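Alcohol dehydrogenase, zinc-containing (Streptococcus pneumoniae serotype 2, PDB 5YLN) probably catalyses the zinc-dependent, NAD+-linked oxidation of alcohols to aldehydes or ketones. Local coordinates at residues K198-L209 and G216-S224; I262-C271 and R288-L296. All coordinates share one frame; numbering follows the deposited sequence.

Contact 1 of 2, residues K198-L209 and G216-S224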
# COMPACT_ATOMS: atom_id res chain seq x y z
N LYS A 198 19.63 8.26 -4.14
CA LYS A 198 19.09 9.48 -4.73
C LYS A 198 17.95 10.00 -3.88
O LYS A 198 17.03 9.25 -3.51
CB LYS A 198 18.60 9.23 -6.16
CG LYS A 198 19.73 9.03 -7.15
CD LYS A 198 19.23 9.02 -8.58
CE LYS A 198 20.41 9.09 -9.54
NZ LYS A 198 21.30 7.90 -9.43
N LEU A 199 18.03 11.27 -3.55
CA LEU A 199 17.00 12.01 -2.82
C LEU A 199 16.66 13.19 -3.71
O LEU A 199 17.36 14.21 -3.70
CB LEU A 199 17.49 12.47 -1.46
CG LEU A 199 17.27 11.54 -0.29
CD1 LEU A 199 18.05 12.06 0.91
CD2 LEU A 199 15.81 11.49 0.01
N ILE A 200 15.59 13.04 -4.47
CA ILE A 200 15.19 14.01 -5.48
C ILE A 200 14.07 14.87 -4.90
O ILE A 200 12.98 14.37 -4.61
CB ILE A 200 14.76 13.29 -6.76
CG1 ILE A 200 15.85 12.29 -7.17
CG2 ILE A 200 14.45 14.31 -7.85
CD1 ILE A 200 15.39 11.19 -8.13
N MET A 201 14.34 16.15 -4.68
CA MET A 201 13.28 17.05 -4.22
C MET A 201 12.59 17.64 -5.44
O MET A 201 13.24 18.14 -6.36
CB MET A 201 13.83 18.17 -3.33
CG MET A 201 12.73 18.97 -2.60
SD MET A 201 12.00 18.12 -1.16
CE MET A 201 13.41 17.19 -0.69
N VAL A 202 11.26 17.57 -5.43
CA VAL A 202 10.42 18.10 -6.51
C VAL A 202 9.51 19.17 -5.91
O VAL A 202 8.85 18.93 -4.90
CB VAL A 202 9.59 16.99 -7.18
CG1 VAL A 202 8.75 17.54 -8.35
CG2 VAL A 202 10.51 15.90 -7.66
N ASP A 203 9.50 20.35 -6.54
CA ASP A 203 8.70 21.49 -6.11
C ASP A 203 8.64 22.51 -7.24
O ASP A 203 9.37 22.41 -8.23
CB ASP A 203 9.27 22.08 -4.81
CG ASP A 203 8.27 22.94 -4.05
OD1 ASP A 203 7.81 23.95 -4.61
OD2 ASP A 203 7.93 22.59 -2.90
N LEU A 204 7.75 23.50 -7.10
CA LEU A 204 7.65 24.62 -8.04
C LEU A 204 8.60 25.76 -7.67
O LEU A 204 9.17 26.40 -8.56
CB LEU A 204 6.22 25.16 -8.08
CG LEU A 204 5.07 24.14 -8.21
CD1 LEU A 204 3.74 24.76 -7.80
CD2 LEU A 204 4.98 23.60 -9.64
N ASP A 205 8.79 25.99 -6.38
CA ASP A 205 9.57 27.12 -5.85
C ASP A 205 11.05 26.77 -5.82
O ASP A 205 11.47 25.83 -5.12
CB ASP A 205 9.05 27.44 -4.45
CG ASP A 205 9.80 28.57 -3.77
OD1 ASP A 205 10.94 28.89 -4.16
OD2 ASP A 205 9.24 29.13 -2.81
N ASP A 206 11.87 27.57 -6.52
CA ASP A 206 13.30 27.30 -6.54
C ASP A 206 13.97 27.62 -5.21
O ASP A 206 14.99 27.00 -4.87
CB ASP A 206 13.98 28.08 -7.66
CG ASP A 206 15.45 27.72 -7.78
OD1 ASP A 206 15.74 26.55 -8.12
OD2 ASP A 206 16.30 28.60 -7.52
N ASN A 207 13.42 28.56 -4.43
CA ASN A 207 13.98 28.86 -3.12
C ASN A 207 13.88 27.64 -2.21
O ASN A 207 14.83 27.28 -1.51
CB ASN A 207 13.28 30.06 -2.49
CG ASN A 207 13.65 31.38 -3.17
OD1 ASN A 207 14.63 31.45 -3.92
ND2 ASN A 207 12.88 32.44 -2.90
N ARG A 208 12.71 27.00 -2.20
CA ARG A 208 12.54 25.80 -1.38
C ARG A 208 13.42 24.65 -1.88
O ARG A 208 14.00 23.91 -1.07
CB ARG A 208 11.06 25.41 -1.35
CG ARG A 208 10.15 26.49 -0.69
CD ARG A 208 8.82 25.90 -0.20
NE ARG A 208 7.99 25.46 -1.32
CZ ARG A 208 7.15 26.25 -2.00
NH1 ARG A 208 7.03 27.54 -1.67
NH2 ARG A 208 6.43 25.77 -3.01
N LEU A 209 13.56 24.50 -3.21
CA LEU A 209 14.45 23.47 -3.74
C LEU A 209 15.91 23.72 -3.34
O LEU A 209 16.63 22.78 -2.99
CB LEU A 209 14.32 23.36 -5.26
CG LEU A 209 13.03 22.72 -5.83
CD1 LEU A 209 13.01 22.77 -7.36
CD2 LEU A 209 12.85 21.29 -5.34
N GLY A 216 20.49 18.26 2.26
CA GLY A 216 20.99 16.97 1.87
C GLY A 216 20.25 16.26 0.76
O GLY A 216 20.46 15.05 0.58
N ALA A 217 19.38 16.95 0.02
CA ALA A 217 18.89 16.37 -1.22
C ALA A 217 20.04 16.26 -2.20
O ALA A 217 20.92 17.12 -2.26
CB ALA A 217 17.77 17.22 -1.82
N THR A 218 20.00 15.20 -3.01
CA THR A 218 21.05 15.00 -4.01
C THR A 218 20.73 15.67 -5.33
O THR A 218 21.65 16.09 -6.03
CB THR A 218 21.29 13.50 -4.23
OG1 THR A 218 20.16 12.89 -4.87
CG2 THR A 218 21.55 12.80 -2.87
N HIS A 219 19.44 15.81 -5.68
CA HIS A 219 19.01 16.51 -6.89
C HIS A 219 17.74 17.30 -6.62
O HIS A 219 16.93 16.95 -5.75
CB HIS A 219 18.68 15.57 -8.06
CG HIS A 219 19.72 14.54 -8.32
ND1 HIS A 219 20.03 13.54 -7.42
CD2 HIS A 219 20.53 14.35 -9.39
CE1 HIS A 219 21.00 12.79 -7.92
NE2 HIS A 219 21.32 13.25 -9.11
N LYS A 220 17.54 18.34 -7.40
CA LYS A 220 16.29 19.08 -7.42
C LYS A 220 15.66 18.97 -8.79
O LYS A 220 16.36 18.91 -9.81
CB LYS A 220 16.49 20.56 -7.06
CG LYS A 220 17.35 21.34 -8.05
CD LYS A 220 17.47 22.82 -7.65
CE LYS A 220 18.43 23.56 -8.56
NZ LYS A 220 18.47 25.01 -8.22
N VAL A 221 14.34 18.94 -8.81
CA VAL A 221 13.59 18.94 -10.06
C VAL A 221 12.45 19.94 -9.90
O VAL A 221 11.68 19.82 -8.94
CB VAL A 221 13.03 17.55 -10.41
CG1 VAL A 221 12.14 17.63 -11.65
CG2 VAL A 221 14.18 16.56 -10.62
N ASN A 222 12.37 20.92 -10.79
CA ASN A 222 11.30 21.90 -10.73
C ASN A 222 10.11 21.34 -11.50
O ASN A 222 10.24 20.94 -12.66
CB ASN A 222 11.76 23.24 -11.31
CG ASN A 222 10.84 24.39 -10.91
OD1 ASN A 222 9.63 24.32 -11.09
ND2 ASN A 222 11.41 25.42 -10.32
N SER A 223 8.95 21.29 -10.85
CA SER A 223 7.77 20.66 -11.43
C SER A 223 6.93 21.63 -12.26
O SER A 223 5.77 21.32 -12.56
CB SER A 223 6.92 20.03 -10.33
OG SER A 223 6.68 20.96 -9.29
N SER A 224 7.49 22.77 -12.65
CA SER A 224 6.71 23.77 -13.37
C SER A 224 6.23 23.23 -14.72
O SER A 224 5.08 23.45 -15.10
CB SER A 224 7.52 25.05 -13.55
OG SER A 224 7.70 25.67 -12.29
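Ile200 and Val221 meet on one face of two parallel strands, 198-203 and 219-222, their side chains alongside each other with Ile200 CG2 3.6 Å from Val221 CG2. Val202 adds its own methyls to this face, which helix 226-236 covers, and branched aliphatic residues suit it because they fill the space close to the backbone. Backbone bonds knit the strands: Val221 N gives a hydrogen bond to Met201 O at 2.8 Å, and Met201 N gives one to His219 O. On the other face Leu209, from the first turn of the connecting helix, lays CD1 over Val221 O (3.6 Å) and its CB against the aliphatic part of Lys220. At the strand's end the buried Asp203 is tied down by Ser180 N and a salt bridge to Arg208.

Toward solvent the contact becomes polar and looser. Lys220 starts between its backbone N and carbonyl carbon (chi1 63°) and then runs fully extended, which carries NZ to the syn lone pair of Asp206 OD1 at 3.1 Å; its stronger salt-bridge partner is Glu210, one helical turn further on. At the other end Thr218 OG1 takes the N-H of Leu199 (3.0 Å), and His219 ND1 lies 2.6 Å from Thr218 OG1, a hydrogen bond that steadies the ring. Strand 198-203, helix 206-214 and strand 219-222 form a beta-alpha-beta crossover of the Rossmann fold.

Contact 2 of 2, residues I262-C271 and R288-L296; sequences IGVDGTVANC and RNINVTTGL
One end of the parallel Rossmann-type sheet is made by strands 266-270 and 291-293, entered through a turn. Before the strands, Arg288 reaches back to Ile262: with CG anti to the backbone N (chi1 -160°) and the chain extended to NE, the guanidinium presents its edge to Ile262 O. Arg288 NE donates to Ile262 O at 2.9 Å, nearly straight (167°), and NH2 adds a weak second bond. The backbone N of Val264 lies over one face of the group. A long, flat, multiply donating side chain suits this spot, since it can reach a carbonyl beside the type II turn Gly263-Gly266. Nearby, Ile262 CG2 packs on Ile290 CG2 at 3.9 Å.

Along the strands the bonds follow the parallel pattern, Thr293 N donating to Val268 O at 2.8 Å and Asn270 N to Thr293 O. As the edge strand of its own chain, 291-293 pairs antiparallel with a strand of the second subunit, so the sheet continues across the dimer; Asn289 OD1 accepts from His107 NE2, and Thr294 OG1 bonds to Leu285 O, both of the second subunit. Val268 and Val292 share the face toward helix 252-261, where beta-branched apolar residues fit.

The opposite face is more polar. Thr267 OG1 lies 3.2 Å from Asn291 ND2, while the side chains of Thr267 and Thr293 cross at about a right angle, CG2 to CG2. The small methyl of Ala269 leaves room for Thr293 OG1, 3.6 Å from Ala269 CB. Thr293 OG1 donates to a water at 2.7 Å, which in turn donates to Asn270 O.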
# COMPACT_ATOMS: atom_id res chain seq x y z
N ILE A 262 6.61 6.50 -10.03
CA ILE A 262 6.94 5.36 -9.20
C ILE A 262 7.29 4.18 -10.10
O ILE A 262 6.68 3.96 -11.14
CB ILE A 262 5.77 5.06 -8.25
CG1 ILE A 262 6.23 4.13 -7.14
CG2 ILE A 262 4.56 4.52 -9.00
CD1 ILE A 262 7.26 4.77 -6.22
N GLY A 263 8.34 3.45 -9.72
CA GLY A 263 8.78 2.32 -10.50
C GLY A 263 8.19 1.02 -10.02
O GLY A 263 7.49 0.98 -9.01
N VAL A 264 8.48 -0.06 -10.78
CA VAL A 264 8.11 -1.40 -10.35
C VAL A 264 8.59 -1.63 -8.92
O VAL A 264 9.75 -1.33 -8.59
CB VAL A 264 8.70 -2.47 -11.29
CG1 VAL A 264 8.53 -3.84 -10.66
CG2 VAL A 264 8.03 -2.42 -12.66
N ASP A 265 7.70 -2.16 -8.08
CA ASP A 265 7.92 -2.57 -6.70
C ASP A 265 7.93 -1.37 -5.76
O ASP A 265 8.16 -1.56 -4.54
CB ASP A 265 9.21 -3.40 -6.52
CG ASP A 265 9.14 -4.33 -5.32
OD1 ASP A 265 8.07 -4.96 -5.16
OD2 ASP A 265 10.14 -4.45 -4.57
N GLY A 266 7.69 -0.16 -6.26
CA GLY A 266 7.85 1.04 -5.47
C GLY A 266 6.64 1.37 -4.61
O GLY A 266 5.57 0.76 -4.75
N THR A 267 6.82 2.34 -3.71
CA THR A 267 5.76 2.77 -2.80
C THR A 267 5.53 4.27 -2.94
O THR A 267 6.48 5.06 -2.87
CB THR A 267 6.09 2.40 -1.35
OG1 THR A 267 6.13 0.98 -1.20
CG2 THR A 267 5.07 2.97 -0.38
N VAL A 268 4.29 4.66 -3.16
CA VAL A 268 3.85 6.04 -2.98
C VAL A 268 3.39 6.17 -1.53
O VAL A 268 2.40 5.55 -1.13
CB VAL A 268 2.72 6.41 -3.95
CG1 VAL A 268 2.25 7.87 -3.73
CG2 VAL A 268 3.15 6.19 -5.41
N ALA A 269 4.14 6.93 -0.73
CA ALA A 269 3.82 7.15 0.68
C ALA A 269 3.18 8.52 0.80
O ALA A 269 3.87 9.54 0.71
CB ALA A 269 5.06 7.05 1.57
N ASN A 270 1.86 8.54 1.01
CA ASN A 270 1.14 9.78 1.24
C ASN A 270 1.33 10.24 2.68
O ASN A 270 1.11 9.46 3.61
CB ASN A 270 -0.35 9.60 0.95
CG ASN A 270 -1.14 10.88 1.22
OD1 ASN A 270 -1.25 11.74 0.35
ND2 ASN A 270 -1.69 11.00 2.43
N CYS A 271 1.72 11.50 2.87
CA CYS A 271 1.79 12.09 4.21
C CYS A 271 0.67 13.08 4.48
O CYS A 271 0.15 13.11 5.60
CB CYS A 271 3.11 12.84 4.42
SG CYS A 271 4.53 11.94 3.91
N ARG A 288 2.02 -2.88 -12.37
CA ARG A 288 3.32 -2.31 -12.04
C ARG A 288 3.85 -2.75 -10.67
O ARG A 288 4.98 -2.39 -10.31
CB ARG A 288 3.25 -0.78 -12.11
CG ARG A 288 4.60 -0.08 -12.25
CD ARG A 288 4.46 1.29 -12.89
NE ARG A 288 5.72 2.03 -13.02
CZ ARG A 288 6.62 1.82 -13.98
NH1 ARG A 288 6.43 0.87 -14.89
NH2 ARG A 288 7.72 2.56 -14.04
N ASN A 289 3.08 -3.50 -9.89
CA ASN A 289 3.50 -3.96 -8.58
C ASN A 289 3.83 -2.81 -7.62
O ASN A 289 4.90 -2.78 -7.00
CB ASN A 289 4.70 -4.91 -8.69
CG ASN A 289 4.36 -6.20 -9.38
OD1 ASN A 289 3.87 -6.20 -10.51
ND2 ASN A 289 4.60 -7.30 -8.70
N ILE A 290 2.90 -1.89 -7.46
CA ILE A 290 3.15 -0.72 -6.62
C ILE A 290 2.30 -0.77 -5.37
O ILE A 290 1.34 -1.54 -5.25
CB ILE A 290 2.93 0.60 -7.38
CG1 ILE A 290 1.45 0.70 -7.78
CG2 ILE A 290 3.89 0.71 -8.57
CD1 ILE A 290 0.94 2.09 -7.73
N ASN A 291 2.66 0.07 -4.42
CA ASN A 291 1.96 0.20 -3.17
C ASN A 291 1.63 1.68 -2.97
O ASN A 291 2.35 2.56 -3.45
CB ASN A 291 2.82 -0.31 -1.97
CG ASN A 291 3.43 -1.67 -2.24
OD1 ASN A 291 2.73 -2.67 -2.32
ND2 ASN A 291 4.76 -1.71 -2.36
N VAL A 292 0.55 1.94 -2.26
CA VAL A 292 0.21 3.29 -1.85
C VAL A 292 -0.09 3.21 -0.38
O VAL A 292 -0.93 2.40 0.04
CB VAL A 292 -1.00 3.85 -2.63
CG1 VAL A 292 -1.32 5.28 -2.17
CG2 VAL A 292 -0.75 3.78 -4.16
N THR A 293 0.61 3.99 0.43
CA THR A 293 0.36 3.97 1.86
C THR A 293 -0.14 5.32 2.32
O THR A 293 0.22 6.36 1.77
CB THR A 293 1.61 3.59 2.67
OG1 THR A 293 2.62 4.58 2.48
CG2 THR A 293 2.15 2.19 2.27
N THR A 294 -0.95 5.29 3.36
CA THR A 294 -1.39 6.48 4.05
C THR A 294 -1.14 6.29 5.54
O THR A 294 -0.86 5.18 6.02
CB THR A 294 -2.88 6.74 3.82
OG1 THR A 294 -3.63 5.86 4.67
CG2 THR A 294 -3.28 6.49 2.35
N GLY A 295 -1.30 7.37 6.26
CA GLY A 295 -1.30 7.27 7.70
C GLY A 295 -1.34 8.61 8.39
O GLY A 295 -0.97 9.65 7.84
N LEU A 296 -1.86 8.57 9.61
CA LEU A 296 -1.68 9.60 10.63
C LEU A 296 -0.52 9.16 11.52
O LEU A 296 -0.48 8.00 11.96
CB LEU A 296 -2.95 9.74 11.45
CG LEU A 296 -2.93 10.59 12.72
CD1 LEU A 296 -2.50 11.98 12.37
CD2 LEU A 296 -4.32 10.60 13.35
O HOH W 1 2.22 6.79 4.04

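Contact 1 and contact 2 occupy the two ends of one six-stranded parallel sheet in the Rossmann-type domain, in the order 219-222, 198-203, 174-178, 242-247, 266-270, 291-293. Strands 174-178 and 242-247 separate them; their centres lie 20 Å apart and their nearest atoms about 10 Å, with no touch. Contact 1 closes along the chain before contact 2 opens: after the central strand 174-178 the chain runs out to contact 1, returns through 242-247 and goes on to contact 2. The ends differ in their surroundings: no residue of the second subunit touches contact 1, whereas the edge at contact 2 is extended by that subunit, making the sheet continuous through the dimer.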